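Local atomic coordinates of outer membrane associated protein (Francisella tularensis subsp. tularensis, PDB entry 6U83), a protein that carries an OmpA-like domain whose pocket binds D-alanine, consistent with holding peptidoglycan as related domains do, within a protein that is probably a porin. Residues Val96-Ala100 against Ser117-Ala121; Phe85-Ile91 against Val166-Lys171; Thr42-Ala47 against Tyr59-Lys63; Asn146-Gly150 against Gln160-Ala164; Ile79-Val83 against Tyr127-Leu133. All coordinates share one frame; numbering follows the deposited sequence.

Interaction 1 (Val96-Ala100 against Ser117-Ala121); sequences VKGYA and SEKRA. With DAL (D-alanine), chain D.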
# COMPACT_ATOMS: atom_id res chain seq x y z
N VAL A 96 0.43 5.69 -5.34
CA VAL A 96 -0.42 4.54 -5.09
C VAL A 96 -0.42 3.68 -6.34
O VAL A 96 -0.92 4.09 -7.40
CB VAL A 96 -1.84 4.98 -4.71
CG1 VAL A 96 -2.72 3.78 -4.53
CG2 VAL A 96 -1.81 5.80 -3.44
N LYS A 97 0.14 2.47 -6.24
CA LYS A 97 0.35 1.59 -7.39
C LYS A 97 -0.60 0.40 -7.33
O LYS A 97 -0.61 -0.33 -6.34
CB LYS A 97 1.80 1.11 -7.43
CG LYS A 97 2.82 2.23 -7.49
CD LYS A 97 4.21 1.66 -7.34
CE LYS A 97 5.24 2.74 -7.56
NZ LYS A 97 6.63 2.20 -7.44
N GLY A 98 -1.35 0.19 -8.40
CA GLY A 98 -2.30 -0.90 -8.49
C GLY A 98 -1.78 -2.03 -9.37
O GLY A 98 -1.10 -1.81 -10.36
N TYR A 99 -2.14 -3.26 -9.00
CA TYR A 99 -1.67 -4.43 -9.74
C TYR A 99 -2.82 -5.41 -9.93
O TYR A 99 -3.89 -5.30 -9.30
CB TYR A 99 -0.51 -5.12 -9.01
CG TYR A 99 0.71 -4.25 -8.83
CD1 TYR A 99 1.78 -4.34 -9.71
CD2 TYR A 99 0.79 -3.34 -7.77
CE1 TYR A 99 2.90 -3.53 -9.55
CE2 TYR A 99 1.92 -2.52 -7.60
CZ TYR A 99 2.97 -2.63 -8.50
OH TYR A 99 4.09 -1.85 -8.37
N ALA A 100 -2.58 -6.39 -10.80
CA ALA A 100 -3.55 -7.43 -11.07
C ALA A 100 -2.84 -8.78 -11.16
O ALA A 100 -1.61 -8.85 -11.28
CB ALA A 100 -4.35 -7.12 -12.36
N SER A 117 -6.34 -2.56 -12.61
CA SER A 117 -5.35 -2.13 -11.63
C SER A 117 -5.42 -0.63 -11.39
O SER A 117 -5.22 -0.17 -10.26
CB SER A 117 -3.95 -2.52 -12.09
OG SER A 117 -3.57 -1.69 -13.16
N GLU A 118 -5.67 0.14 -12.45
CA GLU A 118 -5.90 1.57 -12.30
C GLU A 118 -7.10 1.84 -11.40
O GLU A 118 -7.07 2.75 -10.58
CB GLU A 118 -6.12 2.22 -13.67
CG GLU A 118 -4.91 2.21 -14.58
CD GLU A 118 -5.21 2.78 -15.97
OE1 GLU A 118 -5.73 3.91 -16.06
OE2 GLU A 118 -4.92 2.10 -16.97
N LYS A 119 -8.17 1.07 -11.58
CA LYS A 119 -9.37 1.23 -10.76
C LYS A 119 -9.08 0.90 -9.31
O LYS A 119 -9.68 1.49 -8.41
CB LYS A 119 -10.49 0.32 -11.27
CG LYS A 119 -11.12 0.68 -12.62
CD LYS A 119 -12.20 -0.38 -12.96
CE LYS A 119 -13.02 -0.00 -14.16
NZ LYS A 119 -14.02 -1.09 -14.46
N ARG A 120 -8.16 -0.05 -9.06
CA ARG A 120 -7.80 -0.38 -7.68
C ARG A 120 -7.04 0.77 -7.04
O ARG A 120 -7.37 1.21 -5.93
CB ARG A 120 -6.98 -1.68 -7.67
CG ARG A 120 -7.84 -2.96 -7.96
CD ARG A 120 -6.99 -4.26 -8.05
NE ARG A 120 -7.89 -5.41 -8.07
CZ ARG A 120 -7.62 -6.58 -8.64
NH1 ARG A 120 -6.46 -6.78 -9.28
NH2 ARG A 120 -8.51 -7.56 -8.57
N ALA A 121 -6.01 1.29 -7.73
CA ALA A 121 -5.31 2.47 -7.23
C ALA A 121 -6.26 3.63 -6.99
O ALA A 121 -6.14 4.36 -6.00
CB ALA A 121 -4.23 2.88 -8.22
N DAL D . -6.66 -10.77 -13.06
CA DAL D . -7.74 -10.75 -12.09
CB DAL D . -9.10 -10.53 -12.79
C DAL D . -7.53 -9.71 -10.99
O DAL D . -8.45 -9.50 -10.19
OXT DAL D . -6.47 -9.07 -10.87
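R120 divides its guanidinium group between the protein backbone and the bound ligand: NH1 donates both to the carbonyl of Y99 and to the carboxylate of D-alanine. The first bond, from R120 NH1 to Y99 O, is 3.0 Å with an N-H...O angle of 154°; it reaches a lone pair in the carbonyl plane, and the oxygen lies near the guanidinium plane. The second runs 2.8 Å from R120 NH1 to OXT of D-alanine, while NH2 points to the other carboxylate oxygen, so the two nitrogens meet the two oxygens edge on. The arginine suits this place because its chain, extended from CG to NE, carries the flat head from the helix to the backbone at Y99. There R120 NE is held by K68 O, and A100 CB touches the ligand at 3.2 Å from OXT; S101 O, N113 OD1 and D67 N also bond D-alanine.

Behind this polar end helix 110-130 lies close to strand 94-98, in a beta-alpha-beta unit completed by strand 138-142. G98 has no side chain to hold the two apart, and its CA comes within 3.5 Å of S117 O in a CA-H...O contact. S117 fits the same narrow gap with CB 3.4 Å from G98 O, its OG turned to Q114 O and G144 N. Farther along, the small A121 CB lies 3.6 Å from V96 O, and V96 CG1 packs beside it. Since Y99 O and K68 O fix the guanidinium, its rotation is probably set for the ligand, and its positive charge would steady the carboxylate in the D-alanine pocket.

Interaction 2 (Phe85-Ile91 against Val166-Lys171); sequences FIKDSNI and VSAPLK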
# COMPACT_ATOMS: atom_id res chain seq x y z
N PHE A 85 -0.31 8.19 9.40
CA PHE A 85 1.13 8.42 9.43
C PHE A 85 1.53 9.55 8.47
O PHE A 85 2.37 10.39 8.81
CB PHE A 85 1.84 7.12 9.06
CG PHE A 85 3.33 7.23 8.97
CD1 PHE A 85 4.10 7.33 10.10
CD2 PHE A 85 3.96 7.16 7.74
CE1 PHE A 85 5.47 7.39 10.02
CE2 PHE A 85 5.33 7.22 7.65
CZ PHE A 85 6.09 7.34 8.79
N ILE A 86 0.92 9.58 7.29
CA ILE A 86 1.20 10.64 6.32
C ILE A 86 0.84 12.00 6.91
O ILE A 86 1.61 12.96 6.81
CB ILE A 86 0.45 10.37 5.01
CG1 ILE A 86 1.03 9.13 4.32
CG2 ILE A 86 0.52 11.58 4.08
CD1 ILE A 86 0.08 8.52 3.34
N LYS A 87 -0.34 12.11 7.52
CA LYS A 87 -0.75 13.39 8.09
C LYS A 87 0.13 13.79 9.27
O LYS A 87 0.34 14.98 9.52
CB LYS A 87 -2.22 13.35 8.51
CG LYS A 87 -3.21 13.25 7.36
CD LYS A 87 -4.65 13.54 7.81
CE LYS A 87 -5.20 12.46 8.73
NZ LYS A 87 -6.54 12.83 9.28
N ASP A 88 0.65 12.81 10.02
CA ASP A 88 1.48 13.15 11.16
C ASP A 88 2.91 13.44 10.74
O ASP A 88 3.56 14.32 11.32
CB ASP A 88 1.45 12.02 12.19
CG ASP A 88 0.28 12.14 13.15
OD1 ASP A 88 -0.02 13.28 13.56
OD2 ASP A 88 -0.34 11.10 13.47
N SER A 89 3.42 12.72 9.75
CA SER A 89 4.77 12.97 9.26
C SER A 89 4.86 14.18 8.36
O SER A 89 5.96 14.53 7.92
CB SER A 89 5.29 11.74 8.52
OG SER A 89 5.31 10.62 9.38
N ASN A 90 3.73 14.84 8.08
CA ASN A 90 3.68 15.95 7.13
C ASN A 90 4.34 15.56 5.81
O ASN A 90 5.09 16.33 5.20
CB ASN A 90 4.32 17.20 7.74
CG ASN A 90 3.71 17.55 9.09
OD1 ASN A 90 4.26 17.21 10.14
ND2 ASN A 90 2.56 18.22 9.07
N ILE A 91 4.05 14.33 5.36
CA ILE A 91 4.64 13.81 4.13
C ILE A 91 4.00 14.49 2.93
O ILE A 91 2.79 14.75 2.89
CB ILE A 91 4.49 12.28 4.08
CG1 ILE A 91 5.55 11.63 4.99
CG2 ILE A 91 4.58 11.74 2.66
CD1 ILE A 91 5.46 10.13 5.07
N VAL A 166 6.08 5.14 1.96
CA VAL A 166 6.56 6.48 2.26
C VAL A 166 7.58 6.40 3.39
O VAL A 166 7.58 5.46 4.19
CB VAL A 166 5.40 7.43 2.63
CG1 VAL A 166 4.50 7.66 1.43
CG2 VAL A 166 4.59 6.84 3.77
N SER A 167 8.47 7.39 3.46
CA SER A 167 9.52 7.43 4.46
C SER A 167 9.52 8.79 5.15
O SER A 167 9.12 9.80 4.58
CB SER A 167 10.90 7.18 3.86
OG SER A 167 10.93 5.91 3.24
N ALA A 168 9.99 8.79 6.38
CA ALA A 168 10.07 10.03 7.13
C ALA A 168 10.98 9.79 8.32
O ALA A 168 11.11 8.64 8.77
CB ALA A 168 8.68 10.49 7.58
N PRO A 169 11.63 10.82 8.84
CA PRO A 169 12.41 10.64 10.07
C PRO A 169 11.52 10.20 11.23
O PRO A 169 10.31 10.45 11.24
CB PRO A 169 13.01 12.03 10.31
CG PRO A 169 13.04 12.67 8.93
CD PRO A 169 11.82 12.16 8.25
N LEU A 170 12.13 9.51 12.19
CA LEU A 170 11.39 9.10 13.38
C LEU A 170 11.16 10.30 14.28
O LEU A 170 12.07 11.09 14.54
CB LEU A 170 12.14 8.01 14.13
CG LEU A 170 11.76 6.60 13.70
CD1 LEU A 170 12.63 5.57 14.39
CD2 LEU A 170 10.29 6.36 13.98
N LYS A 171 9.93 10.44 14.76
CA LYS A 171 9.52 11.60 15.54
C LYS A 171 9.94 11.44 17.00
O LYS A 171 9.82 10.35 17.58
CB LYS A 171 8.01 11.79 15.44
CG LYS A 171 7.47 11.84 14.00
CD LYS A 171 7.81 13.15 13.31
CE LYS A 171 7.52 13.09 11.82
NZ LYS A 171 7.74 14.41 11.14
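Apolar contacts of V166 with F85 and I86 of the helix and I91 just beyond it make up most of this meeting of helix 73-89 with strand 161-172. I91 CD1 lies 3.6 Å from V166 CB and 4.1 Å from A168 CB. F85 swings CG anti to its backbone N (chi1 176°), which lays the ring alongside V166; V166 CG2 then meets the ring edge, 4.0 Å from F85 CE2. Branched and aromatic residues fill the width here, and the helix lies on the sheet, F85 also touching V56 and V58 and I86 touching V94, as in the alpha/beta layering of OmpA-like domains. Nearer the helix end small residues let the backbones draw together: S89 CB stands 3.7 Å from A168 CB.

The polar contacts belong to the helix itself. S89 OG donates to F85 O over 3.0 Å, from above the carbonyl plane, and sits over one face of the F85 ring, toward its rim.

K171, bent at chi2, folds back so that CE passes 3.8 Å from S89 CA.

Cohesion across this contact is therefore mainly hydrophobic, the serine hydroxyl is satisfied within its own helix turn, and the exposed K171 covers the outer margin with its methylenes.

Interaction 3 (Thr42-Ala47 against Tyr59-Lys63); sequences TEDGVA and YLDTK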
# COMPACT_ATOMS: atom_id res chain seq x y z
N THR A 42 1.31 -12.20 2.47
CA THR A 42 0.04 -12.32 3.18
C THR A 42 -1.10 -12.09 2.21
O THR A 42 -1.06 -11.16 1.39
CB THR A 42 -0.03 -11.28 4.30
OG1 THR A 42 0.18 -9.98 3.74
CG2 THR A 42 1.02 -11.56 5.36
N GLU A 43 -2.14 -12.92 2.30
CA GLU A 43 -3.35 -12.69 1.53
C GLU A 43 -4.33 -11.77 2.26
O GLU A 43 -5.53 -11.79 1.96
CB GLU A 43 -4.02 -14.01 1.16
CG GLU A 43 -4.82 -13.92 -0.14
CD GLU A 43 -5.00 -15.26 -0.83
OE1 GLU A 43 -6.16 -15.64 -1.09
OE2 GLU A 43 -3.98 -15.92 -1.11
N ASP A 44 -3.84 -11.00 3.21
CA ASP A 44 -4.63 -10.01 3.92
C ASP A 44 -4.04 -8.63 3.66
O ASP A 44 -2.85 -8.51 3.33
CB ASP A 44 -4.64 -10.29 5.45
CG ASP A 44 -5.33 -11.60 5.81
OD1 ASP A 44 -5.85 -12.28 4.90
OD2 ASP A 44 -5.36 -11.94 7.02
N GLY A 45 -4.87 -7.60 3.78
CA GLY A 45 -4.35 -6.25 3.70
C GLY A 45 -3.46 -5.94 4.90
O GLY A 45 -3.79 -6.27 6.04
N VAL A 46 -2.32 -5.30 4.64
CA VAL A 46 -1.38 -4.98 5.72
C VAL A 46 -0.72 -3.64 5.49
O VAL A 46 -0.53 -3.19 4.36
CB VAL A 46 -0.30 -6.08 5.90
CG1 VAL A 46 0.84 -5.88 4.90
CG2 VAL A 46 0.20 -6.07 7.35
N ALA A 47 -0.36 -3.00 6.60
CA ALA A 47 0.54 -1.86 6.64
C ALA A 47 1.57 -2.13 7.73
O ALA A 47 1.20 -2.44 8.86
CB ALA A 47 -0.23 -0.56 6.91
N TYR A 59 5.02 0.61 4.71
CA TYR A 59 4.51 -0.01 3.51
C TYR A 59 3.02 -0.28 3.66
O TYR A 59 2.52 -0.48 4.76
CB TYR A 59 5.21 -1.33 3.22
CG TYR A 59 6.67 -1.16 3.00
CD1 TYR A 59 7.55 -1.13 4.08
CD2 TYR A 59 7.19 -1.03 1.73
CE1 TYR A 59 8.91 -0.97 3.88
CE2 TYR A 59 8.54 -0.87 1.52
CZ TYR A 59 9.39 -0.84 2.59
OH TYR A 59 10.74 -0.68 2.37
N LEU A 60 2.33 -0.28 2.52
CA LEU A 60 0.91 -0.62 2.44
C LEU A 60 0.73 -1.65 1.35
O LEU A 60 1.13 -1.42 0.20
CB LEU A 60 0.08 0.62 2.14
CG LEU A 60 -1.40 0.42 1.89
CD1 LEU A 60 -2.14 0.47 3.19
CD2 LEU A 60 -1.91 1.50 0.93
N ASP A 61 0.14 -2.80 1.70
CA ASP A 61 -0.20 -3.83 0.73
C ASP A 61 -1.66 -4.19 0.96
O ASP A 61 -1.98 -5.02 1.82
CB ASP A 61 0.73 -5.04 0.86
CG ASP A 61 0.56 -6.03 -0.28
OD1 ASP A 61 -0.41 -5.88 -1.04
OD2 ASP A 61 1.38 -6.95 -0.43
N THR A 62 -2.54 -3.54 0.20
CA THR A 62 -3.97 -3.79 0.25
C THR A 62 -4.35 -4.79 -0.84
O THR A 62 -3.98 -4.61 -2.01
CB THR A 62 -4.74 -2.48 0.04
OG1 THR A 62 -4.51 -1.61 1.16
CG2 THR A 62 -6.21 -2.73 -0.11
N LYS A 63 -5.07 -5.84 -0.46
CA LYS A 63 -5.44 -6.92 -1.36
C LYS A 63 -6.89 -6.77 -1.81
O LYS A 63 -7.70 -6.13 -1.14
CB LYS A 63 -5.24 -8.28 -0.69
CG LYS A 63 -3.86 -8.47 -0.10
CD LYS A 63 -2.92 -9.11 -1.08
CE LYS A 63 -1.52 -8.71 -0.75
NZ LYS A 63 -0.54 -9.43 -1.57
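V46 and D61 form an antiparallel hydrogen-bonded pair, with V46 N to D61 O at 2.9 Å and D61 N to V46 O at 2.8 Å, and A47 with L60 follows as a non-hydrogen-bonded pair. G45, lacking a side chain, prolongs the close approach, its CA 3.3 Å from D61 O.

On one face V46 CG1 lies against D61 CB at 4.1 Å. On the other, A47 CB rests 4.3 Å from L60 CD1, a small methyl beside a branched leucine. K63 reaches across to the loop that precedes strand 46-52: a bend at chi2 (-92°) folds its chain back along residues 42-44, CG beside D44 O and CE 3.3 Å from T42 O. Its ammonium makes a weak salt bridge to D61 OD2 and is held more firmly by R158 O and N40 O, which suits a lysine whose long chain is buried but whose charge needs several acceptors.

These residues belong to the hairpin of strands 46-52 and 55-63. L60 turns to A78, I79 and F82 of helix 73-89, D61 touches R161 from the opposite face, and strand 161-172 pairs along the other edge of strand 55-63.

Interaction 4 (Asn146-Gly150 against Gln160-Ala164); sequences NDTLG and QRVEA. With DAL (D-alanine), chain D.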
# COMPACT_ATOMS: atom_id res chain seq x y z
N ASN A 146 1.76 -6.86 -14.67
CA ASN A 146 3.21 -6.80 -14.65
C ASN A 146 3.68 -6.61 -13.21
O ASN A 146 2.88 -6.33 -12.31
CB ASN A 146 3.73 -5.67 -15.54
CG ASN A 146 3.28 -5.80 -16.99
OD1 ASN A 146 3.69 -6.72 -17.71
ND2 ASN A 146 2.44 -4.86 -17.44
N ASP A 147 4.98 -6.76 -12.99
CA ASP A 147 5.54 -6.68 -11.63
C ASP A 147 4.77 -7.58 -10.66
O ASP A 147 4.48 -7.19 -9.53
CB ASP A 147 5.53 -5.23 -11.11
CG ASP A 147 6.43 -4.30 -11.90
OD1 ASP A 147 7.13 -4.76 -12.83
OD2 ASP A 147 6.43 -3.08 -11.57
N THR A 148 4.40 -8.78 -11.11
CA THR A 148 3.78 -9.69 -10.17
C THR A 148 4.79 -10.07 -9.10
O THR A 148 6.00 -9.99 -9.30
CB THR A 148 3.24 -10.95 -10.86
OG1 THR A 148 4.32 -11.72 -11.40
CG2 THR A 148 2.25 -10.59 -11.94
N LEU A 149 4.28 -10.49 -7.95
CA LEU A 149 5.15 -10.73 -6.80
C LEU A 149 6.10 -11.89 -7.06
O LEU A 149 5.76 -12.88 -7.71
CB LEU A 149 4.31 -10.99 -5.56
CG LEU A 149 3.58 -9.74 -5.05
CD1 LEU A 149 2.63 -10.11 -3.93
CD2 LEU A 149 4.59 -8.71 -4.55
N GLY A 150 7.33 -11.75 -6.57
CA GLY A 150 8.31 -12.79 -6.75
C GLY A 150 8.01 -13.99 -5.86
O GLY A 150 7.57 -13.85 -4.72
N GLN A 160 -3.24 -9.46 -6.81
CA GLN A 160 -4.38 -8.56 -6.92
C GLN A 160 -4.33 -7.56 -5.76
O GLN A 160 -4.87 -7.83 -4.68
CB GLN A 160 -5.67 -9.37 -6.91
CG GLN A 160 -5.79 -10.38 -8.06
CD GLN A 160 -6.79 -11.50 -7.75
OE1 GLN A 160 -6.96 -12.42 -8.56
NE2 GLN A 160 -7.45 -11.43 -6.59
N ARG A 161 -3.69 -6.40 -5.98
CA ARG A 161 -3.28 -5.57 -4.85
C ARG A 161 -2.94 -4.14 -5.27
O ARG A 161 -2.72 -3.83 -6.44
CB ARG A 161 -2.05 -6.16 -4.16
CG ARG A 161 -0.77 -5.75 -4.86
CD ARG A 161 0.23 -6.87 -4.84
NE ARG A 161 1.54 -6.49 -5.36
CZ ARG A 161 1.93 -6.72 -6.61
NH1 ARG A 161 1.09 -7.31 -7.46
NH2 ARG A 161 3.14 -6.36 -7.03
N VAL A 162 -2.88 -3.27 -4.25
CA VAL A 162 -2.36 -1.92 -4.34
C VAL A 162 -1.20 -1.79 -3.36
O VAL A 162 -1.28 -2.29 -2.23
CB VAL A 162 -3.45 -0.87 -4.03
CG1 VAL A 162 -2.82 0.43 -3.60
CG2 VAL A 162 -4.29 -0.63 -5.23
N GLU A 163 -0.12 -1.14 -3.78
CA GLU A 163 1.06 -0.95 -2.95
C GLU A 163 1.43 0.52 -2.88
O GLU A 163 1.22 1.28 -3.84
CB GLU A 163 2.27 -1.70 -3.50
CG GLU A 163 2.09 -3.19 -3.65
CD GLU A 163 3.40 -3.83 -4.05
OE1 GLU A 163 4.35 -3.08 -4.38
OE2 GLU A 163 3.47 -5.08 -4.02
N ALA A 164 2.03 0.90 -1.76
CA ALA A 164 2.60 2.24 -1.58
C ALA A 164 3.60 2.19 -0.43
O ALA A 164 3.46 1.37 0.48
CB ALA A 164 1.52 3.28 -1.29
N DAL D . -6.66 -10.77 -13.06
CA DAL D . -7.74 -10.75 -12.09
CB DAL D . -9.10 -10.53 -12.79
C DAL D . -7.53 -9.71 -10.99
O DAL D . -8.45 -9.50 -10.19
OXT DAL D . -6.47 -9.07 -10.87
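R161 leaves the strand with CG between its backbone N and carbonyl carbon (chi1 84°), and its chain bends at chi2 (-143°), which sets one face of the guanidinium against L149 of the loop. This loop, linking strands 138-142 and 161-172 of the OmpA-like domain, is irregular, and the arginine links it to the sheet. L149 CG lies over the centre of the guanidinium, 3.7 Å above its plane, and CD2 of the same leucine comes within 3.8 Å of E163 OE2. The ring of Y99 covers the other face in a cation-pi contact, making a sandwich with the charged plate between an aliphatic and an aromatic residue.

Around the edge the polar demands are met in turn. R161 NH2 donates to D147 O over 3.0 Å, close to the direction of the C=O bond and near the guanidinium plane. R161 NE meets E163 OE2 at 2.7 Å in a salt bridge; the glutamate, two residues on along the strand, is on the same face and offers this oxygen from outside its carboxylate plane. NH1 goes to N159 O. An arginine suits such a place because all three of its nitrogens can bond while both flat faces are packed, and the neighbouring carboxylate would offset its charge.

Q160, just before, turns to the opposite side, into the D-alanine pocket. Its amide is taken up by S101 OG and F64 O, so the ligand is met by the side chain's aliphatic part: Q160 CG lies 3.2 Å from OXT of D-alanine.

Interaction 5 (Ile79-Val83 against Tyr127-Leu133); sequences IASFV and YMKQLGL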
# COMPACT_ATOMS: atom_id res chain seq x y z
N ILE A 79 -5.37 1.25 5.30
CA ILE A 79 -5.22 2.55 4.65
C ILE A 79 -5.35 3.68 5.66
O ILE A 79 -4.56 4.64 5.66
CB ILE A 79 -6.26 2.68 3.52
CG1 ILE A 79 -5.97 1.64 2.44
CG2 ILE A 79 -6.24 4.09 2.95
CD1 ILE A 79 -7.08 1.50 1.44
N ALA A 80 -6.32 3.57 6.57
CA ALA A 80 -6.54 4.61 7.57
C ALA A 80 -5.29 4.85 8.40
O ALA A 80 -4.93 6.00 8.68
CB ALA A 80 -7.70 4.22 8.47
N SER A 81 -4.62 3.78 8.81
CA SER A 81 -3.38 3.93 9.58
C SER A 81 -2.27 4.49 8.71
O SER A 81 -1.45 5.29 9.17
CB SER A 81 -2.96 2.60 10.18
OG SER A 81 -3.83 2.24 11.23
N PHE A 82 -2.20 4.04 7.46
CA PHE A 82 -1.25 4.60 6.51
C PHE A 82 -1.43 6.10 6.39
O PHE A 82 -0.46 6.86 6.44
CB PHE A 82 -1.46 3.92 5.16
CG PHE A 82 -0.37 4.18 4.17
CD1 PHE A 82 0.89 3.67 4.37
CD2 PHE A 82 -0.63 4.89 3.03
CE1 PHE A 82 1.88 3.88 3.46
CE2 PHE A 82 0.36 5.10 2.12
CZ PHE A 82 1.61 4.59 2.33
N VAL A 83 -2.68 6.56 6.24
CA VAL A 83 -2.95 7.98 6.08
C VAL A 83 -2.61 8.74 7.36
O VAL A 83 -2.06 9.85 7.31
CB VAL A 83 -4.41 8.19 5.65
CG1 VAL A 83 -4.78 9.66 5.70
CG2 VAL A 83 -4.65 7.62 4.26
N TYR A 127 -10.50 6.58 -0.95
CA TYR A 127 -10.68 6.41 0.49
C TYR A 127 -9.74 7.31 1.27
O TYR A 127 -10.13 7.90 2.29
CB TYR A 127 -10.46 4.96 0.89
CG TYR A 127 -10.90 4.66 2.31
CD1 TYR A 127 -12.22 4.85 2.70
CD2 TYR A 127 -9.99 4.20 3.27
CE1 TYR A 127 -12.63 4.58 4.00
CE2 TYR A 127 -10.40 3.93 4.57
CZ TYR A 127 -11.72 4.12 4.93
OH TYR A 127 -12.12 3.86 6.22
N MET A 128 -8.48 7.41 0.83
CA MET A 128 -7.55 8.34 1.46
C MET A 128 -8.13 9.74 1.52
O MET A 128 -7.99 10.44 2.52
CB MET A 128 -6.23 8.35 0.68
CG MET A 128 -5.52 7.03 0.71
SD MET A 128 -3.95 7.13 -0.14
CE MET A 128 -3.03 5.84 0.70
N LYS A 129 -8.82 10.15 0.45
CA LYS A 129 -9.40 11.48 0.42
C LYS A 129 -10.54 11.60 1.43
O LYS A 129 -10.67 12.63 2.11
CB LYS A 129 -9.88 11.83 -0.99
CG LYS A 129 -8.73 12.13 -1.96
CD LYS A 129 -9.24 12.47 -3.35
CE LYS A 129 -9.04 11.32 -4.33
NZ LYS A 129 -9.48 11.69 -5.72
N GLN A 130 -11.38 10.56 1.54
CA GLN A 130 -12.43 10.56 2.56
C GLN A 130 -11.85 10.78 3.95
O GLN A 130 -12.47 11.43 4.79
CB GLN A 130 -13.22 9.24 2.51
CG GLN A 130 -14.04 9.03 1.26
CD GLN A 130 -14.70 7.66 1.23
OE1 GLN A 130 -15.32 7.23 2.20
NE2 GLN A 130 -14.55 6.95 0.11
N LEU A 131 -10.65 10.26 4.19
CA LEU A 131 -10.00 10.33 5.49
C LEU A 131 -9.39 11.69 5.81
O LEU A 131 -8.77 11.83 6.86
CB LEU A 131 -8.93 9.25 5.56
CG LEU A 131 -9.54 7.85 5.40
CD1 LEU A 131 -8.46 6.79 5.43
CD2 LEU A 131 -10.54 7.61 6.50
N GLY A 132 -9.53 12.69 4.94
CA GLY A 132 -9.00 14.01 5.20
C GLY A 132 -7.65 14.31 4.59
O GLY A 132 -7.02 15.31 4.97
N LEU A 133 -7.17 13.46 3.68
CA LEU A 133 -5.95 13.70 2.94
C LEU A 133 -6.29 14.37 1.61
O LEU A 133 -7.29 14.03 0.97
CB LEU A 133 -5.20 12.39 2.69
CG LEU A 133 -3.77 12.50 2.15
CD1 LEU A 133 -2.86 13.13 3.19
CD2 LEU A 133 -3.27 11.13 1.75
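M128 is wedged between V83, I79 and F82, and here the two helices pack most closely. Its CG lies 3.7 Å from V83 CG2 and 3.8 Å from I79 CG2, the isoleucine and methionine chains crossing at about a right angle. Extended beyond CG, the methionine then carries its CE to the edge of the F82 ring, 3.5 Å from CD2. A flexible, unbranched chain suits this narrow slot between the beta-branched V83 and I79. V83, with CG1 anti to its backbone N (chi1 171°), sends that methyl to L133 CB at 4.1 Å.

Toward the surface the contact thins. L131 CD1 still reaches 3.6 Å from A80 CA, where the small alanine leaves the helix backbone accessible, but both residues are partly exposed. Y127 meets I79 CG2 with its ring edge, CD2 at 3.8 Å, while L131 CG lies over one ring face. G132 ends the second helix in a Schellman motif; its positive phi turns the chain out of the helix, and L133 comes to lie against V83.

Beneath the pair, F82 touches V94 and M128 touches V96 of the sheet. Two helices side by side on one face of a mixed sheet are the alpha/beta sandwich of OmpA-like domains.

Overall arrangement
Along the chain interaction 3 comes first, closing the hairpin that leads into helix 73-89. The segments of interactions 5 and 2 then alternate, interaction 1 falls within both, and interaction 4 opens last, inside the span of interaction 2. Interactions 2 and 5 share helix 73-89, their centres about 14 Å apart; interaction 5 shares helix 110-130 with interaction 1. Interactions 1 and 4, centres about 9 Å apart, are joined by backbone bonds between strands 94-98 and 161-172, and both touch D-alanine. Strand 161-172 also pairs with strand 55-63, tying interaction 4 to interaction 3. The centre of interaction 2 is about 23 Å from those of interactions 1 and 4, so the ligand pocket and the C-terminal packing occupy opposite ends of one sheet-and-helix domain.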